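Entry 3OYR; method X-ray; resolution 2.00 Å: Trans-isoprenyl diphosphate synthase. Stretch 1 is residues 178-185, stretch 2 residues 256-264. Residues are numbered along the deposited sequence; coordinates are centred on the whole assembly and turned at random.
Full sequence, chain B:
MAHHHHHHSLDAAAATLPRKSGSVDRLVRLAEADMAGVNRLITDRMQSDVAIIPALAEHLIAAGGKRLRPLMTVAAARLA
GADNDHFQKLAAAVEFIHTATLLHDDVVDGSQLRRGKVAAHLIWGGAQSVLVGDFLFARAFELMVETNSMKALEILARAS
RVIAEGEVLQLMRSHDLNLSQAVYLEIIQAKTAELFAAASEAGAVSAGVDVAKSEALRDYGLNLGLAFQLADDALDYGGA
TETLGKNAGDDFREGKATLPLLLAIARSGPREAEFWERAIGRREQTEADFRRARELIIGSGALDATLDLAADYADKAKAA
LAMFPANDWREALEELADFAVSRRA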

ATOM      1  N   ASN B 178       2.711 -29.492  -5.999  1.00 73.08           N
ATOM      2  CA  ASN B 178       1.406 -29.849  -6.526  1.00 75.79           C
ATOM      3  C   ASN B 178       0.524 -28.616  -6.779  1.00 73.30           C
ATOM      4  O   ASN B 178      -0.677 -28.599  -6.482  1.00 73.05           O
ATOM      5  CB  ASN B 178       0.716 -30.887  -5.644  1.00 80.47           C
ATOM      6  CG  ASN B 178       0.050 -31.987  -6.462  1.00 92.32           C
ATOM      7  OD1 ASN B 178       0.696 -32.650  -7.285  1.00 93.21           O
ATOM      8  ND2 ASN B 178      -1.249 -32.184  -6.241  1.00 96.11           N
ATOM      9  N   LEU B 179       1.157 -27.583  -7.325  1.00 64.32           N
ATOM     10  CA  LEU B 179       0.475 -26.400  -7.802  1.00 56.93           C
ATOM     11  C   LEU B 179      -0.008 -26.684  -9.222  1.00 49.13           C
ATOM     12  O   LEU B 179       0.757 -27.146 -10.071  1.00 48.48           O
ATOM     13  CB  LEU B 179       1.444 -25.208  -7.774  1.00 56.44           C
ATOM     14  CG  LEU B 179       1.050 -23.884  -8.439  1.00 54.78           C
ATOM     15  CD1 LEU B 179      -0.006 -23.182  -7.615  1.00 57.95           C
ATOM     16  CD2 LEU B 179       2.254 -22.980  -8.606  1.00 48.76           C
ATOM     17  N   SER B 180      -1.280 -26.428  -9.484  1.00 45.65           N
ATOM     18  CA  SER B 180      -1.807 -26.637 -10.828  1.00 44.51           C
ATOM     19  C   SER B 180      -1.493 -25.433 -11.701  1.00 45.88           C
ATOM     20  O   SER B 180      -1.176 -24.356 -11.199  1.00 45.79           O
ATOM     21  CB  SER B 180      -3.317 -26.904 -10.803  1.00 46.58           C
ATOM     22  OG  SER B 180      -4.039 -25.716 -10.540  1.00 51.84           O
ATOM     23  N   GLN B 181      -1.575 -25.642 -13.009  1.00 48.19           N
ATOM     24  CA  GLN B 181      -1.395 -24.607 -14.002  1.00 53.09           C
ATOM     25  C   GLN B 181      -2.500 -23.548 -13.871  1.00 54.53           C
ATOM     26  O   GLN B 181      -2.242 -22.357 -14.061  1.00 56.93           O
ATOM     27  CB  GLN B 181      -1.391 -25.249 -15.394  1.00 53.18           C
ATOM     28  CG  GLN B 181      -1.180 -24.291 -16.568  1.00 63.69           C
ATOM     29  CD  GLN B 181      -0.602 -24.975 -17.801  1.00 70.73           C
ATOM     30  OE1 GLN B 181      -0.769 -24.494 -18.923  1.00 74.32           O
ATOM     31  NE2 GLN B 181       0.088 -26.095 -17.595  1.00 75.64           N
ATOM     32  N   ALA B 182      -3.710 -23.988 -13.519  1.00 49.28           N
ATOM     33  CA  ALA B 182      -4.862 -23.105 -13.396  1.00 48.26           C
ATOM     34  C   ALA B 182      -4.713 -22.119 -12.229  1.00 45.49           C
ATOM     35  O   ALA B 182      -4.991 -20.931 -12.389  1.00 45.97           O
ATOM     36  CB  ALA B 182      -6.151 -23.909 -13.280  1.00 43.73           C
ATOM     37  N   VAL B 183      -4.271 -22.612 -11.073  1.00 40.54           N
ATOM     38  CA  VAL B 183      -3.969 -21.748  -9.931  1.00 42.02           C
ATOM     39  C   VAL B 183      -2.797 -20.815 -10.265  1.00 41.99           C
ATOM     40  O   VAL B 183      -2.859 -19.628  -9.956  1.00 45.92           O
ATOM     41  CB  VAL B 183      -3.723 -22.546  -8.605  1.00 41.23           C
ATOM     42  CG1 VAL B 183      -3.320 -21.605  -7.440  1.00 37.09           C
ATOM     43  CG2 VAL B 183      -4.981 -23.351  -8.218  1.00 41.18           C
ATOM     44  N   TYR B 184      -1.762 -21.347 -10.922  1.00 32.62           N
ATOM     45  CA  TYR B 184      -0.662 -20.528 -11.396  1.00 28.70           C
ATOM     46  C   TYR B 184      -1.116 -19.363 -12.286  1.00 33.54           C
ATOM     47  O   TYR B 184      -0.666 -18.236 -12.085  1.00 26.81           O
ATOM     48  CB  TYR B 184       0.373 -21.361 -12.137  1.00 31.86           C
ATOM     49  CG  TYR B 184       1.363 -20.513 -12.902  1.00 31.29           C
ATOM     50  CD1 TYR B 184       2.434 -19.915 -12.260  1.00 34.55           C
ATOM     51  CD2 TYR B 184       1.213 -20.305 -14.270  1.00 39.32           C
ATOM     52  CE1 TYR B 184       3.329 -19.144 -12.951  1.00 29.68           C
ATOM     53  CE2 TYR B 184       2.094 -19.515 -14.965  1.00 34.23           C
ATOM     54  CZ  TYR B 184       3.156 -18.952 -14.304  1.00 35.91           C
ATOM     55  OH  TYR B 184       4.042 -18.172 -15.013  1.00 40.51           O
ATOM     56  N   LEU B 185      -1.969 -19.651 -13.271  1.00 31.75           N
ATOM     57  CA  LEU B 185      -2.500 -18.626 -14.166  1.00 36.32           C
ATOM     58  C   LEU B 185      -3.423 -17.634 -13.472  1.00 33.54           C
ATOM     59  O   LEU B 185      -3.549 -16.496 -13.905  1.00 36.73           O
ATOM     60  CB  LEU B 185      -3.244 -19.253 -15.345  1.00 35.60           C
ATOM     61  CG  LEU B 185      -2.445 -20.002 -16.420  1.00 40.12           C
ATOM     62  CD1 LEU B 185      -3.427 -20.613 -17.433  1.00 36.22           C
ATOM     63  CD2 LEU B 185      -1.422 -19.115 -17.113  1.00 34.55           C
ATOM     64  N   LYS B 256       9.704 -21.247  -4.991  1.00 49.46           N
ATOM     65  CA  LYS B 256       8.499 -20.776  -5.645  1.00 46.30           C
ATOM     66  C   LYS B 256       8.281 -21.487  -6.981  1.00 46.63           C
ATOM     67  O   LYS B 256       9.068 -21.339  -7.917  1.00 51.92           O
ATOM     68  CB  LYS B 256       8.573 -19.255  -5.832  1.00 49.31           C
ATOM     69  CG  LYS B 256       7.291 -18.607  -6.321  1.00 44.01           C
ATOM     70  CD  LYS B 256       7.079 -17.257  -5.655  1.00 54.51           C
ATOM     71  CE  LYS B 256       7.787 -16.135  -6.367  1.00 49.45           C
ATOM     72  NZ  LYS B 256       7.683 -14.883  -5.577  1.00 44.80           N
ATOM     73  N   ALA B 257       7.199 -22.253  -7.049  1.00 45.18           N
ATOM     74  CA  ALA B 257       6.819 -22.956  -8.256  1.00 45.30           C
ATOM     75  C   ALA B 257       6.180 -22.001  -9.242  1.00 49.24           C
ATOM     76  O   ALA B 257       5.233 -21.261  -8.925  1.00 53.94           O
ATOM     77  CB  ALA B 257       5.869 -24.112  -7.941  1.00 45.41           C
ATOM     78  N   THR B 258       6.733 -22.003 -10.441  1.00 45.63           N
ATOM     79  CA  THR B 258       6.162 -21.272 -11.547  1.00 39.12           C
ATOM     80  C   THR B 258       6.035 -22.283 -12.666  1.00 40.27           C
ATOM     81  O   THR B 258       6.591 -23.387 -12.580  1.00 39.68           O
ATOM     82  CB  THR B 258       7.081 -20.131 -11.972  1.00 34.02           C
ATOM     83  OG1 THR B 258       8.333 -20.668 -12.380  1.00 36.01           O
ATOM     84  CG2 THR B 258       7.332 -19.165 -10.814  1.00 41.22           C
ATOM     85  N   LEU B 259       5.297 -21.912 -13.703  1.00 35.31           N
ATOM     86  CA  LEU B 259       5.068 -22.769 -14.846  1.00 40.58           C
ATOM     87  C   LEU B 259       6.318 -23.451 -15.465  1.00 42.76           C
ATOM     88  O   LEU B 259       6.257 -24.650 -15.703  1.00 41.86           O
ATOM     89  CB  LEU B 259       4.220 -22.053 -15.905  1.00 39.87           C
ATOM     90  CG  LEU B 259       3.659 -22.945 -17.008  1.00 36.84           C
ATOM     91  CD1 LEU B 259       2.583 -23.864 -16.439  1.00 32.78           C
ATOM     92  CD2 LEU B 259       3.147 -22.115 -18.162  1.00 35.43           C
ATOM     93  N   PRO B 260       7.442 -22.717 -15.708  1.00 45.12           N
ATOM     94  CA  PRO B 260       8.586 -23.451 -16.292  1.00 46.56           C
ATOM     95  C   PRO B 260       8.999 -24.670 -15.466  1.00 49.31           C
ATOM     96  O   PRO B 260       9.260 -25.739 -16.035  1.00 50.23           O
ATOM     97  CB  PRO B 260       9.715 -22.421 -16.294  1.00 46.52           C
ATOM     98  CG  PRO B 260       9.042 -21.113 -16.300  1.00 49.52           C
ATOM     99  CD  PRO B 260       7.733 -21.273 -15.595  1.00 46.02           C
ATOM    100  N   LEU B 261       9.011 -24.507 -14.142  1.00 48.14           N
ATOM    101  CA  LEU B 261       9.309 -25.585 -13.198  1.00 48.35           C
ATOM    102  C   LEU B 261       8.270 -26.706 -13.228  1.00 49.99           C
ATOM    103  O   LEU B 261       8.623 -27.892 -13.249  1.00 47.93           O
ATOM    104  CB  LEU B 261       9.422 -25.025 -11.776  1.00 48.79           C
ATOM    105  CG  LEU B 261       9.660 -26.059 -10.673  1.00 52.21           C
ATOM    106  CD1 LEU B 261      11.017 -26.682 -10.882  1.00 48.99           C
ATOM    107  CD2 LEU B 261       9.537 -25.464  -9.272  1.00 54.20           C
ATOM    108  N   LEU B 262       7.000 -26.319 -13.223  1.00 45.10           N
ATOM    109  CA  LEU B 262       5.889 -27.263 -13.267  1.00 50.58           C
ATOM    110  C   LEU B 262       5.903 -28.119 -14.539  1.00 53.36           C
ATOM    111  O   LEU B 262       5.695 -29.343 -14.481  1.00 53.22           O
ATOM    112  CB  LEU B 262       4.553 -26.523 -13.162  1.00 50.61           C
ATOM    113  CG  LEU B 262       4.157 -25.810 -11.865  1.00 49.20           C
ATOM    114  CD1 LEU B 262       2.768 -25.167 -12.033  1.00 46.68           C
ATOM    115  CD2 LEU B 262       4.159 -26.766 -10.684  1.00 49.84           C
ATOM    116  N   LEU B 263       6.157 -27.469 -15.674  1.00 48.97           N
ATOM    117  CA  LEU B 263       6.200 -28.140 -16.958  1.00 45.55           C
ATOM    118  C   LEU B 263       7.395 -29.078 -17.041  1.00 53.22           C
ATOM    119  O   LEU B 263       7.246 -30.196 -17.525  1.00 48.90           O
ATOM    120  CB  LEU B 263       6.225 -27.139 -18.113  1.00 48.59           C
ATOM    121  CG  LEU B 263       4.953 -26.330 -18.412  1.00 49.31           C
ATOM    122  CD1 LEU B 263       5.223 -25.300 -19.517  1.00 44.67           C
ATOM    123  CD2 LEU B 263       3.772 -27.234 -18.789  1.00 52.30           C
ATOM    124  N   ALA B 264       8.554 -28.626 -16.550  1.00 51.24           N
ATOM    125  CA  ALA B 264       9.773 -29.438 -16.494  1.00 56.49           C
ATOM    126  C   ALA B 264       9.627 -30.674 -15.632  1.00 59.31           C
ATOM    127  O   ALA B 264      10.075 -31.748 -16.026  1.00 62.26           O
ATOM    128  CB  ALA B 264      10.933 -28.622 -16.002  1.00 54.76           C
TER

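The contact between these two stretches is apolar at its centre. L179, Y184, L259 and L262 supply most of the 385 Å² buried between them, and no hydrogen bond crosses from one stretch to the other.

L179 and L262 lie at the heart of it. Both point their CA-to-CB bonds toward the opposite stretch. L179 has chi1 in t and chi2 in p; L262 has chi1 in m and chi2 in t. The closest side-chain atoms of the pair are L179 CD2 and L262 CD1, at 4.1 Å. L262 CD1 also comes to 3.4 Å from the backbone atom L179 O. This is packing of a methyl group against a carbonyl oxygen. The same methyl also reaches the first turn of the first helix, where L262 CD1 is 4.5 Å from Y184 CB.

L179 also packs on the loop before the second helix. Its CD2 is 3.8 Å from A257 CB and 3.5 Å from A257 O. The CA atoms of L179 and A257 are 7.2 Å apart. The short side chain of A257 points toward L179, and its one methyl is enough to make the contact at this spacing.

Y184 is the aromatic part of the interface. Its CA-to-CB bond points toward the second stretch, and chi1 is t (167°). L259 CB sits over one face of the ring, 3.8 Å from the centroid of the Y184 ring and 27° off the ring normal. This is a CH-pi contact, and its closest atoms are Y184 CE2 and L259 CB at 3.4 Å. Y184 CE1 also lies 3.8 Å from T258 CA, so the ring touches the backbone just before the second helix. A tyrosine suits this buried place: its flat ring offers a broad apolar surface, while its OH is hydrogen-bonded elsewhere in the structure.

The two helical segments, 181-185 and 259-264, run nearly antiparallel, at 172°. Their axes approach to 10.9 Å, and side chains fill the space between. T258 holds the N-cap position of the second helix, but its side chain makes no capping bond. Its CA-to-CB bond points sideways, and T258 CB is 4.0 Å from Y184 CE1.

The polar edge is formed by Q181, which is exposed. Its CA-to-CB bond points sideways, but chi1 and chi2 are both t, and the extended chain brings its end nearer. Q181 NE2 is 3.5 Å from L259 CD1 and 4.0 Å from L263 CD2. These are van der Waals contacts. The extended glutamine is long enough for its amide end to lie against both leucines, and it forms no hydrogen bond across the contact; its polar character fits an exposed position.

S180 points away from the second stretch and serves its own helix. As N-cap, S180 OG accepts a hydrogen bond from V183 N at 3.2 Å. The backbone bond from Y184 N to S180 O, 3.1 Å, joins the same turn. N178, exposed and poorly ordered, lies beyond the contact.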